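Local coordinates for protein lactoylglutathione lyase (Pseudomonas aeruginosa, PDB 4MTS) that is a metal-binding member of the glyoxalase/bleomycin resistance protein/dioxygenase superfamily, modelled here with nickel and zinc ions, at residues Ala15-Tyr20 / Thr40-Gly45; Tyr20-Asp25 / Arg90-Arg95; Ala100-Met103 / Ser108-Ala111. All coordinates share one frame; numbering follows the deposited sequence.

After strand 2-9, helix 13-23 takes part in two contacts. Contact 1 brings the chain back through strand 27-34 and lays strand 39-45 against this helix, tying it to the sheet of strands 2-9, 54-60, 39-45 and 27-34. Contact 2 opens on the same helix, sharing Y20, but closes only at 90-95, so its segments alternate with those of contact 1 and the two loops cross. It joins the C-terminal ends of helices 13-23 and 82-91, and the two sites touch where F19 CE2 lies 3.5 Å from L24 CD1. Contact 3 follows in series, a short hairpin of 100-103 and 108-111 in the second sheet, across the chain's centre from contact 1.

Contact 1 (Ala15-Tyr20 / Thr40-Gly45); sequences AALEFY and TLAFVG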
loop_
_atom_site.group_PDB
_atom_site.type_symbol
_atom_site.label_atom_id
_atom_site.label_comp_id
_atom_site.label_asym_id
_atom_site.label_seq_id
_atom_site.Cartn_x
_atom_site.Cartn_y
_atom_site.Cartn_z
ATOM N N ALA A 15 8.483 -9.470 -14.769
ATOM C CA ALA A 15 8.029 -10.604 -13.929
ATOM C C ALA A 15 6.901 -10.127 -12.990
ATOM O O ALA A 15 5.864 -10.815 -12.839
ATOM C CB ALA A 15 9.193 -11.144 -13.099
ATOM N N ALA A 16 7.081 -8.931 -12.402
ATOM C CA ALA A 16 6.074 -8.324 -11.529
ATOM C C ALA A 16 4.755 -8.107 -12.271
ATOM O O ALA A 16 3.718 -8.573 -11.815
ATOM C CB ALA A 16 6.598 -7.002 -10.954
ATOM N N LEU A 17 4.784 -7.409 -13.436
ATOM C CA LEU A 17 3.588 -7.152 -14.236
ATOM C C LEU A 17 2.871 -8.446 -14.642
ATOM O O LEU A 17 1.643 -8.495 -14.639
ATOM C CB LEU A 17 3.955 -6.318 -15.499
ATOM C CG LEU A 17 4.319 -4.839 -15.198
ATOM C CD1 LEU A 17 4.767 -4.109 -16.467
ATOM C CD2 LEU A 17 3.151 -4.069 -14.588
ATOM N N GLU A 18 3.629 -9.486 -14.957
ATOM C CA GLU A 18 3.020 -10.765 -15.342
ATOM C C GLU A 18 2.182 -11.294 -14.170
ATOM O O GLU A 18 1.069 -11.732 -14.387
ATOM C CB GLU A 18 4.104 -11.781 -15.705
ATOM C CG GLU A 18 4.856 -11.437 -16.984
ATOM C CD GLU A 18 3.942 -11.144 -18.158
ATOM O OE1 GLU A 18 3.164 -12.045 -18.540
ATOM O OE2 GLU A 18 3.929 -9.984 -18.626
ATOM N N PHE A 19 2.707 -11.214 -12.948
ATOM C CA PHE A 19 1.936 -11.652 -11.768
ATOM C C PHE A 19 0.670 -10.829 -11.608
ATOM O O PHE A 19 -0.407 -11.402 -11.474
ATOM C CB PHE A 19 2.797 -11.566 -10.504
ATOM C CG PHE A 19 2.043 -11.835 -9.220
ATOM C CD1 PHE A 19 1.824 -13.141 -8.780
ATOM C CD2 PHE A 19 1.579 -10.787 -8.434
ATOM C CE1 PHE A 19 1.118 -13.391 -7.592
ATOM C CE2 PHE A 19 0.866 -11.038 -7.252
ATOM C CZ PHE A 19 0.639 -12.335 -6.838
ATOM N N TYR A 20 0.799 -9.477 -11.496
ATOM C CA TYR A 20 -0.374 -8.653 -11.258
ATOM C C TYR A 20 -1.446 -8.746 -12.317
ATOM O O TYR A 20 -2.630 -8.763 -11.976
ATOM C CB TYR A 20 0.017 -7.192 -10.914
ATOM C CG TYR A 20 0.677 -7.165 -9.549
ATOM C CD1 TYR A 20 -0.086 -7.253 -8.387
ATOM C CD2 TYR A 20 2.063 -7.180 -9.425
ATOM C CE1 TYR A 20 0.517 -7.297 -7.128
ATOM C CE2 TYR A 20 2.678 -7.269 -8.178
ATOM C CZ TYR A 20 1.896 -7.293 -7.028
ATOM O OH TYR A 20 2.497 -7.338 -5.786
ATOM N N THR A 40 11.801 2.856 -14.275
ATOM C CA THR A 40 10.510 2.694 -14.904
ATOM C C THR A 40 9.480 2.670 -13.777
ATOM O O THR A 40 9.751 2.081 -12.729
ATOM C CB THR A 40 10.439 1.346 -15.634
ATOM O OG1 THR A 40 11.481 1.266 -16.603
ATOM C CG2 THR A 40 9.091 1.124 -16.322
ATOM N N LEU A 41 8.302 3.231 -14.041
ATOM C CA LEU A 41 7.154 3.173 -13.122
ATOM C C LEU A 41 6.043 2.451 -13.852
ATOM O O LEU A 41 5.870 2.625 -15.067
ATOM C CB LEU A 41 6.602 4.575 -12.814
ATOM C CG LEU A 41 7.499 5.668 -12.426
ATOM C CD1 LEU A 41 6.690 6.920 -12.259
ATOM C CD2 LEU A 41 8.262 5.303 -11.142
ATOM N N ALA A 42 5.254 1.670 -13.141
ATOM C CA ALA A 42 4.090 1.044 -13.799
ATOM C C ALA A 42 2.967 1.072 -12.758
ATOM O O ALA A 42 3.203 0.711 -11.604
ATOM C CB ALA A 42 4.408 -0.396 -14.192
ATOM N N PHE A 43 1.787 1.538 -13.154
ATOM C CA PHE A 43 0.614 1.613 -12.279
ATOM C C PHE A 43 -0.338 0.524 -12.765
ATOM O O PHE A 43 -0.682 0.456 -13.955
ATOM C CB PHE A 43 -0.019 3.025 -12.319
ATOM C CG PHE A 43 0.852 4.113 -11.705
ATOM C CD1 PHE A 43 1.862 4.720 -12.441
ATOM C CD2 PHE A 43 0.608 4.572 -10.409
ATOM C CE1 PHE A 43 2.652 5.737 -11.875
ATOM C CE2 PHE A 43 1.413 5.565 -9.837
ATOM C CZ PHE A 43 2.431 6.132 -10.571
ATOM N N VAL A 44 -0.725 -0.353 -11.842
ATOM C CA VAL A 44 -1.609 -1.493 -12.117
ATOM C C VAL A 44 -2.808 -1.418 -11.204
ATOM O O VAL A 44 -2.703 -0.919 -10.075
ATOM C CB VAL A 44 -0.884 -2.867 -12.014
ATOM C CG1 VAL A 44 0.054 -3.071 -13.194
ATOM C CG2 VAL A 44 -0.114 -3.015 -10.684
ATOM N N GLY A 45 -3.946 -1.895 -11.694
ATOM C CA GLY A 45 -5.153 -1.836 -10.899
ATOM C C GLY A 45 -6.376 -2.283 -11.653
ATOM O O GLY A 45 -6.278 -2.915 -12.719
#
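Helix segment 15-20, carrying L17 and Y20, runs nearly parallel to strand segment 40-45, carrying A42 and V44: their N-to-C directions differ by 13° and the axes of these short segments come within 9.9 Å. The backbones draw nearest at Y20 and V44, whose CA atoms are 7.3 Å apart. The interface between them is wholly apolar. L17 reaches across with a single methyl, CD2, which touches V44 CG1 at 3.5 Å and A42 CB at 3.9 Å, bridging two residues on the same side of the strand. With chi2 at 176° CD1 takes the extended branch, and CD2, the other, is the methyl that meets the strand. The helix lies on one side of the sheet formed by strands 2-9, 54-60, 39-45 and 27-34, and the chain order of strand, helix and three strands is the βαβββ arrangement of the glyoxalase superfamily. On the sheet's other side F43 meets the ring of H5, a zinc ligand, edge-to-face. Y20 touches the strand near its root, CB to V44 CG2 at 4.2 Å. Its ring then leads away from the strand, with F19 CD2 3.5 Å above its centre on one face, and its OH is hydrogen-bonded to D115 OD2.

Contact 2 (Tyr20-Asp25 / Arg90-Arg95); sequences YTRALD and RALGYR
A23 is the small residue on which L92 and Y94 converge. Its CB lies obliquely to the Y94 ring, 3.8 Å from CD2 and 4.0 Å from CE2, while L92 applies one methyl: CD1 rests 3.8 Å from A23 CA and equally far from R22 O, with R22 CB and A23 CB slightly farther. L92 thus packs on backbone as much as on side chain, at the point where the helix widens into a pi-type turn over 20-23. Behind the ring, L92 O sits 4.0 Å above one face of Y94, offset toward its rim. L92 and Y94 both point at the helix from either side of G93, which, with positive phi (86°), ends helix 82-91 in a Schellman motif, its N bonded to R90 O at 2.9 Å. The contact therefore joins the C-terminal ends of two helices, 13-23 and 82-91, which lie far apart in sequence. Y94 is further positioned by F19, whose ring it meets edge-to-face, and by packing on E18. Within helix 13-23, that same glutamate holds R22 through a salt bridge, R22 NE to E18 OE1. R88, one turn before L92, donates NE to R22 O and forms a salt bridge through NH2 to D25 OD1; its positive charge would be expected to suit the carbonyl end of helix 13-23.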
loop_
_atom_site.group_PDB
_atom_site.type_symbol
_atom_site.label_atom_id
_atom_site.label_comp_id
_atom_site.label_asym_id
_atom_site.label_seq_id
_atom_site.Cartn_x
_atom_site.Cartn_y
_atom_site.Cartn_z
ATOM N N TYR A 20 0.799 -9.477 -11.496
ATOM C CA TYR A 20 -0.374 -8.653 -11.258
ATOM C C TYR A 20 -1.446 -8.746 -12.317
ATOM O O TYR A 20 -2.630 -8.763 -11.976
ATOM C CB TYR A 20 0.017 -7.192 -10.914
ATOM C CG TYR A 20 0.677 -7.165 -9.549
ATOM C CD1 TYR A 20 -0.086 -7.253 -8.387
ATOM C CD2 TYR A 20 2.063 -7.180 -9.425
ATOM C CE1 TYR A 20 0.517 -7.297 -7.128
ATOM C CE2 TYR A 20 2.678 -7.269 -8.178
ATOM C CZ TYR A 20 1.896 -7.293 -7.028
ATOM O OH TYR A 20 2.497 -7.338 -5.786
ATOM N N THR A 21 -1.036 -8.853 -13.598
ATOM C CA THR A 21 -2.024 -8.931 -14.672
ATOM C C THR A 21 -2.559 -10.333 -14.878
ATOM O O THR A 21 -3.744 -10.458 -15.142
ATOM C CB THR A 21 -1.490 -8.362 -16.015
ATOM O OG1 THR A 21 -0.379 -9.157 -16.444
ATOM C CG2 THR A 21 -1.104 -6.898 -15.922
ATOM N N ARG A 22 -1.700 -11.362 -14.843
ATOM C CA ARG A 22 -2.126 -12.751 -15.110
ATOM C C ARG A 22 -2.785 -13.425 -13.915
ATOM O O ARG A 22 -3.883 -13.968 -14.052
ATOM C CB ARG A 22 -0.971 -13.624 -15.593
ATOM C CG ARG A 22 -0.324 -13.250 -16.914
ATOM C CD ARG A 22 0.539 -14.422 -17.379
ATOM N NE ARG A 22 1.952 -14.080 -17.564
ATOM C CZ ARG A 22 2.905 -14.956 -17.898
ATOM N NH1 ARG A 22 2.607 -16.239 -18.075
ATOM N NH2 ARG A 22 4.163 -14.558 -18.038
ATOM N N ALA A 23 -2.083 -13.477 -12.765
ATOM C CA ALA A 23 -2.636 -14.108 -11.571
ATOM C C ALA A 23 -3.766 -13.280 -10.957
ATOM O O ALA A 23 -4.758 -13.851 -10.479
ATOM C CB ALA A 23 -1.530 -14.361 -10.545
ATOM N N LEU A 24 -3.642 -11.945 -10.972
ATOM C CA LEU A 24 -4.647 -11.079 -10.330
ATOM C C LEU A 24 -5.591 -10.295 -11.228
ATOM O O LEU A 24 -6.412 -9.534 -10.718
ATOM C CB LEU A 24 -3.992 -10.167 -9.278
ATOM C CG LEU A 24 -3.334 -10.903 -8.090
ATOM C CD1 LEU A 24 -2.416 -9.953 -7.286
ATOM C CD2 LEU A 24 -4.411 -11.539 -7.159
ATOM N N ASP A 25 -5.503 -10.455 -12.559
ATOM C CA ASP A 25 -6.438 -9.764 -13.443
ATOM C C ASP A 25 -6.450 -8.247 -13.320
ATOM O O ASP A 25 -7.427 -7.606 -13.670
ATOM C CB ASP A 25 -7.859 -10.367 -13.408
ATOM C CG ASP A 25 -7.875 -11.822 -13.849
ATOM O OD1 ASP A 25 -7.241 -12.142 -14.887
ATOM O OD2 ASP A 25 -8.454 -12.644 -13.133
ATOM N N ARG A 90 -1.614 -20.805 -8.304
ATOM C CA ARG A 90 -0.857 -22.056 -8.240
ATOM C C ARG A 90 -0.569 -22.638 -9.641
ATOM O O ARG A 90 0.580 -22.995 -9.931
ATOM C CB ARG A 90 -1.601 -23.087 -7.368
ATOM C CG ARG A 90 -0.856 -23.436 -6.093
ATOM C CD ARG A 90 -1.550 -24.553 -5.324
ATOM N NE ARG A 90 -1.606 -24.256 -3.897
ATOM C CZ ARG A 90 -2.683 -23.783 -3.289
ATOM N NH1 ARG A 90 -3.809 -23.601 -3.965
ATOM N NH2 ARG A 90 -2.652 -23.507 -1.995
ATOM N N ALA A 91 -1.605 -22.659 -10.508
ATOM C CA ALA A 91 -1.560 -23.200 -11.866
ATOM C C ALA A 91 -0.593 -22.386 -12.721
ATOM O O ALA A 91 0.105 -22.937 -13.559
ATOM C CB ALA A 91 -2.963 -23.209 -12.467
ATOM N N LEU A 92 -0.491 -21.088 -12.438
ATOM C CA LEU A 92 0.433 -20.186 -13.114
ATOM C C LEU A 92 1.843 -20.263 -12.520
ATOM O O LEU A 92 2.760 -19.621 -13.024
ATOM C CB LEU A 92 -0.105 -18.745 -13.080
ATOM C CG LEU A 92 -1.220 -18.432 -14.046
ATOM C CD1 LEU A 92 -1.996 -17.223 -13.590
ATOM C CD2 LEU A 92 -0.674 -18.233 -15.461
ATOM N N GLY A 93 2.017 -21.055 -11.469
ATOM C CA GLY A 93 3.321 -21.215 -10.837
ATOM C C GLY A 93 3.659 -20.174 -9.788
ATOM O O GLY A 93 4.825 -20.038 -9.408
ATOM N N TYR A 94 2.659 -19.431 -9.296
ATOM C CA TYR A 94 2.930 -18.444 -8.234
ATOM C C TYR A 94 2.690 -19.027 -6.835
ATOM O O TYR A 94 2.038 -20.054 -6.713
ATOM C CB TYR A 94 2.147 -17.155 -8.467
ATOM C CG TYR A 94 2.530 -16.471 -9.759
ATOM C CD1 TYR A 94 3.794 -15.911 -9.927
ATOM C CD2 TYR A 94 1.628 -16.372 -10.807
ATOM C CE1 TYR A 94 4.151 -15.281 -11.118
ATOM C CE2 TYR A 94 1.953 -15.702 -11.983
ATOM C CZ TYR A 94 3.222 -15.179 -12.144
ATOM O OH TYR A 94 3.544 -14.570 -13.333
ATOM N N ARG A 95 3.285 -18.406 -5.796
ATOM C CA ARG A 95 3.222 -18.877 -4.421
ATOM C C ARG A 95 1.943 -18.533 -3.703
ATOM O O ARG A 95 1.583 -17.355 -3.565
ATOM C CB ARG A 95 4.409 -18.339 -3.591
ATOM C CG ARG A 95 5.692 -19.094 -3.804
ATOM C CD ARG A 95 6.815 -18.439 -3.038
ATOM N NE ARG A 95 8.004 -18.319 -3.874
ATOM C CZ ARG A 95 8.965 -19.232 -3.937
ATOM N NH1 ARG A 95 8.898 -20.331 -3.192
ATOM N NH2 ARG A 95 10.004 -19.053 -4.739
#

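Contact 3 (Ala100-Met103 / Ser108-Ala111); sequences AGLM and SVIA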
loop_
_atom_site.group_PDB
_atom_site.type_symbol
_atom_site.label_atom_id
_atom_site.label_comp_id
_atom_site.label_asym_id
_atom_site.label_seq_id
_atom_site.Cartn_x
_atom_site.Cartn_y
_atom_site.Cartn_z
ATOM N N ALA A 100 -6.970 -20.382 0.876
ATOM C CA ALA A 100 -8.296 -19.883 1.221
ATOM C C ALA A 100 -8.956 -20.713 2.332
ATOM O O ALA A 100 -8.977 -21.954 2.280
ATOM C CB ALA A 100 -9.178 -19.904 -0.006
ATOM N N GLY A 101 -9.437 -20.014 3.343
ATOM C CA GLY A 101 -10.080 -20.613 4.506
ATOM C C GLY A 101 -10.473 -19.537 5.485
ATOM O O GLY A 101 -10.110 -18.375 5.294
ATOM N N LEU A 102 -11.214 -19.896 6.543
ATOM C CA LEU A 102 -11.628 -18.877 7.515
ATOM C C LEU A 102 -10.441 -18.318 8.282
ATOM O O LEU A 102 -9.509 -19.061 8.588
ATOM C CB LEU A 102 -12.729 -19.385 8.468
ATOM C CG LEU A 102 -14.087 -19.764 7.839
ATOM C CD1 LEU A 102 -15.083 -20.204 8.910
ATOM C CD2 LEU A 102 -14.719 -18.605 7.115
ATOM N N MET A 103 -10.443 -16.986 8.517
ATOM C CA MET A 103 -9.404 -16.280 9.269
ATOM C C MET A 103 -9.357 -16.889 10.683
ATOM O O MET A 103 -10.414 -17.190 11.243
ATOM C CB MET A 103 -9.751 -14.776 9.330
ATOM C CG MET A 103 -8.658 -13.895 9.908
ATOM S SD MET A 103 -9.205 -12.169 10.008
ATOM C CE MET A 103 -8.064 -11.554 11.249
ATOM N N SER A 108 -14.356 -14.292 7.985
ATOM C CA SER A 108 -13.934 -13.883 6.649
ATOM C C SER A 108 -13.068 -14.967 6.000
ATOM O O SER A 108 -12.234 -15.580 6.671
ATOM C CB SER A 108 -13.195 -12.546 6.692
ATOM O OG SER A 108 -12.122 -12.595 7.616
ATOM N N VAL A 109 -13.318 -15.247 4.716
ATOM C CA VAL A 109 -12.570 -16.216 3.926
ATOM C C VAL A 109 -11.386 -15.408 3.356
ATOM O O VAL A 109 -11.607 -14.407 2.672
ATOM C CB VAL A 109 -13.430 -16.880 2.809
ATOM C CG1 VAL A 109 -12.578 -17.786 1.911
ATOM C CG2 VAL A 109 -14.611 -17.656 3.403
ATOM N N ILE A 110 -10.158 -15.776 3.761
ATOM C CA ILE A 110 -8.921 -15.087 3.389
ATOM C C ILE A 110 -7.908 -16.087 2.831
ATOM O O ILE A 110 -7.914 -17.268 3.188
ATOM C CB ILE A 110 -8.348 -14.310 4.648
ATOM C CG1 ILE A 110 -9.346 -13.200 5.111
ATOM C CG2 ILE A 110 -6.959 -13.701 4.381
ATOM C CD1 ILE A 110 -9.019 -12.523 6.374
ATOM N N ALA A 111 -7.001 -15.584 1.998
ATOM C CA ALA A 111 -5.887 -16.344 1.454
ATOM C C ALA A 111 -4.723 -15.358 1.326
ATOM O O ALA A 111 -4.931 -14.140 1.342
ATOM C CB ALA A 111 -6.243 -16.880 0.069
#
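The flat groups that meet between G101 and I110 are peptides, bonded to each other in both directions. I110 N donates to G101 O at 3.0 Å from a position tilted 25° out of the carbonyl plane, and G101 N returns a bond to I110 O at 3.1 Å with a similar tilt. I110 O also receives a CA-H contact from A100 CA at 3.3 Å. Beyond the non-hydrogen-bonded pair L102-V109 the next bond, M103 N to S108 O at 2.9 Å, is far better aligned with its carbonyl, the C=O...N angle being 174°. This is the ladder of an antiparallel beta hairpin. On one face the L102 and V109 side chains meet methyl to methyl, CD2 to CG2 at 3.8 Å. On the other, where G101 offers no side chain, I110 turns toward M103: the two lie side by side, with M103 SD 3.7 Å from I110 CD1. With CG anti to the backbone N (chi1 -172°) and the chain extended beyond it, M103 runs alongside I110, and S108 OG flanks it, 3.6 Å from M103 CB. M103 also packs on Y34 of the second subunit. Helix 82-91 lies against A100 and V109 through A82, and strand 120-125 pairs along the far edge of strand 109-114, where I110 packs on E122, a ligand of the nickel ion.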